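Local coordinates for SusD-like protein BACOVA_02651 (Bacteroides ovatus, PDB 5E75), which binds polysaccharide at the cell surface and probably captures xyloglucan before its transport into the periplasm for degradation, at residues A[385-388]-A[389-393]; A[503-506]-A[507-510]. All coordinates share one frame; numbering follows the deposited sequence.

Contact 1 (A[385-388]-A[389-393])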
ATOM      1  N   TYR A 385      14.141  -5.067  18.450  1.00 10.50           N
ATOM      2  CA  TYR A 385      15.335  -4.950  17.626  1.00 11.20           C
ATOM      3  C   TYR A 385      14.960  -4.625  16.191  1.00 10.76           C
ATOM      4  O   TYR A 385      15.540  -3.728  15.585  1.00 10.96           O
ATOM      5  CB  TYR A 385      16.180  -6.228  17.673  1.00 12.06           C
ATOM      6  CG  TYR A 385      17.270  -6.302  16.624  1.00 11.07           C
ATOM      7  CD1 TYR A 385      18.362  -5.449  16.662  1.00 12.26           C
ATOM      8  CD2 TYR A 385      17.184  -7.215  15.584  1.00 13.93           C
ATOM      9  CE1 TYR A 385      19.354  -5.521  15.708  1.00 11.89           C
ATOM     10  CE2 TYR A 385      18.161  -7.301  14.631  1.00 12.86           C
ATOM     11  CZ  TYR A 385      19.252  -6.445  14.695  1.00 13.48           C
ATOM     12  OH  TYR A 385      20.227  -6.524  13.736  1.00 16.03           O
ATOM     13  N   PHE A 386      13.986  -5.337  15.638  1.00 10.67           N
ATOM     14  CA  PHE A 386      13.649  -5.133  14.235  1.00  9.92           C
ATOM     15  C   PHE A 386      12.913  -3.820  14.019  1.00 10.53           C
ATOM     16  O   PHE A 386      13.106  -3.183  12.984  1.00 10.98           O
ATOM     17  CB  PHE A 386      12.927  -6.359  13.657  1.00 10.73           C
ATOM     18  CG  PHE A 386      13.869  -7.518  13.375  1.00  9.95           C
ATOM     19  CD1 PHE A 386      14.770  -7.438  12.340  1.00 10.44           C
ATOM     20  CD2 PHE A 386      13.892  -8.646  14.189  1.00 10.54           C
ATOM     21  CE1 PHE A 386      15.663  -8.451  12.085  1.00 11.10           C
ATOM     22  CE2 PHE A 386      14.795  -9.657  13.957  1.00 12.15           C
ATOM     23  CZ  PHE A 386      15.684  -9.567  12.902  1.00 11.50           C
ATOM     24  N   PHE A 387      12.125  -3.372  14.996  1.00 10.31           N
ATOM     25  CA  PHE A 387      11.578  -2.023  14.957  1.00  9.05           C
ATOM     26  C   PHE A 387      12.731  -1.021  14.862  1.00 10.90           C
ATOM     27  O   PHE A 387      12.724  -0.087  14.037  1.00 10.02           O
ATOM     28  CB  PHE A 387      10.732  -1.746  16.212  1.00 11.22           C
ATOM     29  CG  PHE A 387      10.227  -0.336  16.322  1.00  9.81           C
ATOM     30  CD1 PHE A 387      11.029   0.671  16.851  1.00 11.52           C
ATOM     31  CD2 PHE A 387       8.946  -0.010  15.914  1.00 11.90           C
ATOM     32  CE1 PHE A 387      10.568   1.966  16.951  1.00 12.44           C
ATOM     33  CE2 PHE A 387       8.475   1.303  16.024  1.00 11.66           C
ATOM     34  CZ  PHE A 387       9.300   2.284  16.528  1.00 12.61           C
ATOM     35  N   ASN A 388      13.743  -1.230  15.697  1.00 10.84           N
ATOM     36  CA  ASN A 388      14.855  -0.300  15.747  1.00 10.60           C
ATOM     37  C   ASN A 388      15.772  -0.357  14.534  1.00 10.71           C
ATOM     38  O   ASN A 388      16.474   0.625  14.252  1.00 11.29           O
ATOM     39  CB  ASN A 388      15.615  -0.432  17.079  1.00 11.48           C
ATOM     40  CG  ASN A 388      14.929   0.323  18.195  1.00 12.15           C
ATOM     41  OD1 ASN A 388      14.330   1.374  17.973  1.00 11.21           O
ATOM     42  ND2 ASN A 388      15.019  -0.199  19.402  1.00 12.61           N
ATOM     43  N   ARG A 389      15.744  -1.456  13.775  1.00 10.63           N
ATOM     44  CA  ARG A 389      16.454  -1.506  12.507  1.00 10.92           C
ATOM     45  C   ARG A 389      15.823  -0.526  11.514  1.00 10.13           C
ATOM     46  O   ARG A 389      16.527   0.092  10.717  1.00 10.46           O
ATOM     47  CB  ARG A 389      16.449  -2.920  11.914  1.00 10.70           C
ATOM     48  CG  ARG A 389      17.435  -3.900  12.568  1.00 12.98           C
ATOM     49  CD  ARG A 389      18.884  -3.587  12.187  1.00 13.98           C
ATOM     50  NE  ARG A 389      19.051  -3.722  10.749  1.00 13.78           N
ATOM     51  CZ  ARG A 389      19.370  -2.746   9.898  1.00 13.51           C
ATOM     52  NH1 ARG A 389      19.662  -1.521  10.318  1.00 14.68           N
ATOM     53  NH2 ARG A 389      19.436  -3.014   8.598  1.00 16.20           N
ATOM     54  N   VAL A 390      14.495  -0.392  11.564  1.00  9.72           N
ATOM     55  CA  VAL A 390      13.810   0.559  10.688  1.00  9.08           C
ATOM     56  C   VAL A 390      14.213   2.000  11.063  1.00  9.52           C
ATOM     57  O   VAL A 390      14.492   2.842  10.193  1.00  9.71           O
ATOM     58  CB  VAL A 390      12.285   0.350  10.723  1.00  9.53           C
ATOM     59  CG1 VAL A 390      11.579   1.383   9.850  1.00 10.94           C
ATOM     60  CG2 VAL A 390      11.924  -1.060  10.250  1.00 11.21           C
ATOM     61  N   ARG A 391      14.247   2.283  12.359  1.00  9.43           N
ATOM     62  CA  ARG A 391      14.713   3.583  12.855  1.00  9.93           C
ATOM     63  C   ARG A 391      16.157   3.849  12.409  1.00  9.79           C
ATOM     64  O   ARG A 391      16.497   4.951  11.937  1.00 10.69           O
ATOM     65  CB  ARG A 391      14.681   3.604  14.387  1.00 12.26           C
ATOM     66  CG  ARG A 391      13.327   3.317  15.037  1.00 14.62           C
ATOM     67  CD  ARG A 391      12.412   4.512  15.054  1.00 12.46           C
ATOM     68  NE  ARG A 391      12.939   5.627  15.855  1.00 12.33           N
ATOM     69  CZ  ARG A 391      12.287   6.768  16.040  1.00 12.78           C
ATOM     70  NH1 ARG A 391      11.077   6.943  15.525  1.00 11.97           N
ATOM     71  NH2 ARG A 391      12.830   7.744  16.766  1.00 11.44           N
ATOM     72  N   GLU A 392      17.015   2.859  12.624  1.00 10.66           N
ATOM     73  CA  GLU A 392      18.434   2.966  12.300  1.00 10.76           C
ATOM     74  C   GLU A 392      18.644   3.234  10.808  1.00 10.26           C
ATOM     75  O   GLU A 392      19.478   4.055  10.419  1.00 12.31           O
ATOM     76  CB  GLU A 392      19.152   1.680  12.712  1.00 15.27           C
ATOM     77  CG  GLU A 392      20.644   1.662  12.520  1.00 16.59           C
ATOM     78  CD  GLU A 392      21.241   0.437  13.158  1.00 19.18           C
ATOM     79  OE1 GLU A 392      20.744  -0.674  12.879  1.00 17.45           O
ATOM     80  OE2 GLU A 392      22.171   0.585  13.987  1.00 21.52           O
ATOM     81  N   ARG A 393      17.887   2.545   9.953  1.00 10.53           N
ATOM     82  CA  ARG A 393      18.031   2.752   8.523  1.00 10.39           C
ATOM     83  C   ARG A 393      17.647   4.180   8.120  1.00 10.50           C
ATOM     84  O   ARG A 393      18.260   4.759   7.215  1.00 10.62           O
ATOM     85  CB  ARG A 393      17.208   1.711   7.748  1.00 11.74           C
ATOM     86  CG  ARG A 393      17.485   1.679   6.249  1.00 10.31           C
ATOM     87  CD  ARG A 393      16.540   2.581   5.418  1.00  9.44           C
ATOM     88  NE  ARG A 393      15.169   2.086   5.444  1.00  9.16           N
ATOM     89  CZ  ARG A 393      14.730   1.080   4.693  1.00  8.92           C
ATOM     90  NH1 ARG A 393      15.534   0.483   3.824  1.00  9.60           N
ATOM     91  NH2 ARG A 393      13.477   0.655   4.809  1.00  9.12           N
TER

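Contact 2 (A[503-506]-A[507-510])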
ATOM      1  N   ILE A 503     -26.418  -2.889  -8.614  1.00 15.83           N
ATOM      2  CA  ILE A 503     -27.521  -3.013  -9.566  1.00 18.76           C
ATOM      3  C   ILE A 503     -27.499  -4.393 -10.228  1.00 18.14           C
ATOM      4  O   ILE A 503     -28.543  -5.039 -10.360  1.00 21.75           O
ATOM      5  CB  ILE A 503     -27.484  -1.873 -10.612  1.00 21.44           C
ATOM      6  CG1 ILE A 503     -27.866  -0.546  -9.945  1.00 23.43           C
ATOM      7  CG2 ILE A 503     -28.429  -2.167 -11.788  1.00 23.22           C
ATOM      8  CD1 ILE A 503     -27.549   0.673 -10.777  1.00 24.32           C
ATOM      9  N   GLN A 504     -26.314  -4.850 -10.618  1.00 16.12           N
ATOM     10  CA  GLN A 504     -26.170  -6.151 -11.256  1.00 17.63           C
ATOM     11  C   GLN A 504     -26.335  -7.309 -10.276  1.00 18.07           C
ATOM     12  O   GLN A 504     -26.818  -8.372 -10.657  1.00 17.94           O
ATOM     13  CB  GLN A 504     -24.816  -6.246 -11.962  1.00 18.52           C
ATOM     14  CG  GLN A 504     -24.662  -5.261 -13.110  1.00 24.01           C
ATOM     15  CD  GLN A 504     -25.785  -5.374 -14.132  1.00 38.00           C
ATOM     16  OE1 GLN A 504     -26.219  -6.475 -14.478  1.00 40.00           O
ATOM     17  NE2 GLN A 504     -26.272  -4.230 -14.606  1.00 36.52           N
ATOM     18  N   ASN A 505     -25.936  -7.100  -9.022  1.00 15.55           N
ATOM     19  CA  ASN A 505     -26.028  -8.141  -7.994  1.00 14.29           C
ATOM     20  C   ASN A 505     -26.647  -7.585  -6.711  1.00 15.55           C
ATOM     21  O   ASN A 505     -25.930  -7.120  -5.819  1.00 14.00           O
ATOM     22  CB  ASN A 505     -24.648  -8.733  -7.694  1.00 12.36           C
ATOM     23  CG  ASN A 505     -24.701  -9.806  -6.632  1.00 12.24           C
ATOM     24  OD1 ASN A 505     -25.781 -10.223  -6.221  1.00 14.35           O
ATOM     25  ND2 ASN A 505     -23.533 -10.274  -6.194  1.00 12.81           N
ATOM     26  N   PRO A 506     -27.977  -7.626  -6.605  1.00 13.98           N
ATOM     27  CA  PRO A 506     -28.619  -7.058  -5.411  1.00 15.78           C
ATOM     28  C   PRO A 506     -28.253  -7.744  -4.094  1.00 15.62           C
ATOM     29  O   PRO A 506     -28.572  -7.202  -3.028  1.00 16.21           O
ATOM     30  CB  PRO A 506     -30.121  -7.209  -5.693  1.00 18.42           C
ATOM     31  CG  PRO A 506     -30.235  -8.056  -6.911  1.00 28.82           C
ATOM     32  CD  PRO A 506     -28.953  -7.982  -7.650  1.00 17.87           C
ATOM     33  N   LEU A 507     -27.593  -8.898  -4.140  1.00 15.02           N
ATOM     34  CA  LEU A 507     -27.202  -9.547  -2.896  1.00 14.43           C
ATOM     35  C   LEU A 507     -26.062  -8.801  -2.221  1.00 12.56           C
ATOM     36  O   LEU A 507     -25.763  -9.064  -1.061  1.00 13.16           O
ATOM     37  CB  LEU A 507     -26.839 -11.017  -3.114  1.00 14.08           C
ATOM     38  CG  LEU A 507     -27.997 -11.915  -3.568  1.00 14.80           C
ATOM     39  CD1 LEU A 507     -27.537 -13.345  -3.770  1.00 16.17           C
ATOM     40  CD2 LEU A 507     -29.146 -11.888  -2.585  1.00 18.41           C
ATOM     41  N   LEU A 508     -25.438  -7.860  -2.925  1.00 13.09           N
ATOM     42  CA  LEU A 508     -24.450  -6.994  -2.293  1.00 12.38           C
ATOM     43  C   LEU A 508     -25.102  -6.117  -1.214  1.00 13.07           C
ATOM     44  O   LEU A 508     -24.411  -5.606  -0.336  1.00 15.02           O
ATOM     45  CB  LEU A 508     -23.700  -6.145  -3.321  1.00 12.99           C
ATOM     46  CG  LEU A 508     -22.795  -6.921  -4.285  1.00 12.47           C
ATOM     47  CD1 LEU A 508     -22.163  -5.955  -5.274  1.00 15.29           C
ATOM     48  CD2 LEU A 508     -21.710  -7.744  -3.576  1.00 15.65           C
ATOM     49  N   ASN A 509     -26.426  -5.984  -1.255  1.00 13.27           N
ATOM     50  CA  ASN A 509     -27.175  -5.264  -0.217  1.00 15.83           C
ATOM     51  C   ASN A 509     -27.783  -6.174   0.849  1.00 16.72           C
ATOM     52  O   ASN A 509     -28.522  -5.705   1.719  1.00 20.52           O
ATOM     53  CB  ASN A 509     -28.306  -4.446  -0.852  1.00 19.82           C
ATOM     54  CG  ASN A 509     -27.865  -3.067  -1.304  1.00 23.94           C
ATOM     55  OD1 ASN A 509     -26.904  -2.501  -0.790  1.00 27.65           O
ATOM     56  ND2 ASN A 509     -28.588  -2.514  -2.271  1.00 30.31           N
ATOM     57  N   GLU A 510     -27.458  -7.461   0.806  1.00 14.46           N
ATOM     58  CA  GLU A 510     -28.023  -8.438   1.729  1.00 16.22           C
ATOM     59  C   GLU A 510     -26.936  -8.977   2.639  1.00 14.68           C
ATOM     60  O   GLU A 510     -25.749  -8.812   2.366  1.00 14.33           O
ATOM     61  CB  GLU A 510     -28.671  -9.583   0.953  1.00 16.05           C
ATOM     62  CG  GLU A 510     -29.823  -9.132   0.047  1.00 15.31           C
ATOM     63  CD  GLU A 510     -30.965  -8.517   0.835  1.00 25.82           C
ATOM     64  OE1 GLU A 510     -31.217  -8.979   1.966  1.00 28.13           O
ATOM     65  OE2 GLU A 510     -31.595  -7.564   0.330  1.00 30.52           O
TER
HETATM   66  O   HOH W   1     -31.075  -6.427  -2.260  1.00 27.40           O

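Contact 1 (A[385-388]-A[389-393])
Tyr385 and Arg389, one helical turn apart, lie side by side and point the same way. Arg389 CG sits over one face of the phenol ring in a CH-pi contact, 4.0 Å from the ring centroid and 21° off the normal. The next methylene, Arg389 CD, runs on past the hydroxyl at 3.6 Å from Tyr385 OH. Tyr385 brings its ring here by turning CG anti to the backbone N (chi1 167°), forward along the helix. Tyr385 turns its ring edge to Phe386: CD2 stands over the centre of the Phe386 ring, which also meets the ring of Tyr364 at a steep angle. A second i/i+4 pair, Phe387 and Arg391, repeats the side-by-side course, with Arg391 CG 3.6 Å from Phe387 CE1 and the ring and guanidinium planes only 12° apart. Asn388 OD1 lies 3.7 Å from the same Arg391 CG.

Both pairs stand on the last turns of helix 382-393, within the SusD family region, a family placed in the TPR clan. Phe386 touches helix 205-221, whereas Phe387 packs on helix 360-372 and also touches Glu410 of helix 404-415.

Backbone bonds keep the turns in step: Arg391 N gives a nearly straight bond to Phe387 O (3.3 Å), and Glu392 N reaches Asn388 O at 2.8 Å. The neutral amide of Asn388 bonds through ND2 to the carbonyl of Lys399, tying the helix to the loop that follows.

Among the charged groups, Arg389 bends at chi2 and chi3, bringing NH1 round to Glu392 OE1 (2.9 Å), one turn further on, a salt bridge that uses the anti side of the carboxylate, while NH2 pairs with Asp225. Buried Arg391 sends its guanidinium to Glu410, Glu293 and the carbonyl of Asn397.

Contact 2 (A[503-506]-A[507-510])
Asn505 and Leu508 are joined by a nearly straight backbone bond, Leu508 N to Asn505 O at 3.0 Å (168° at the hydrogen), and Asn509 N repeats the i to i+3 step to Pro506 O, also at 3.0 Å. Together they mark a short 3-10 turn that begins as the chain leaves helix 499-504, Asn505 being the first residue with non-helical backbone angles.

The Asn505 side chain folds over the start of this turn. With CG anti to the backbone N (chi1 180°), the amide reaches forward past Pro506, and OD1 accepts the N-H of Leu507 at 3.1 Å. This side chain to i+2 backbone bond is the mark of an Asx turn, here at the start of the 3-10 segment. The donor stands well above the amide carbonyl plane, 52° out of it. OD1 also lies 3.4 Å from Leu507 CB, where the two side chains pass at a slant.

At the other end of the amide, Asn505 ND2 rests against Leu508, 3.9 Å from its CG, and the two side chains cross at about a right angle. That nitrogen bonds the carbonyl of Arg146, and the side chains of Leu507 and Leu508 continue the contact onto Val145 and Leu148 of the same loop.

On the exposed flank, Pro506 O takes a second donor, a water at 2.7 Å, which also donates to Glu510 OE2 at 2.9 Å. The bend at chi2 of Glu510 turns its carboxylate toward this water.

Asn505 thus has both ends of its buried amide satisfied, one by the turn and one by the neighbouring loop, whereas the glutamate joins the turn through water and is probably held less rigidly.

In the fold
The two contacts come in series along the chain, contact 1 ending before contact 2 begins, and both fall inside the SusD family region. Their centres are 46 Å apart, the nearest atoms about 37 Å, and they lie on opposite sides of the chain's centre without touching. Contact 1 belongs to the final turns of helix 382-393, set against helices 205-221, 360-372 and 404-415. Contact 2 follows helix 499-504 near the C-terminus and meets the loop at residues 145-148, from the N-terminal part of the sequence. Contact 1 thus lies among packed helices, while contact 2 brings late and early parts of this single-chain protein together.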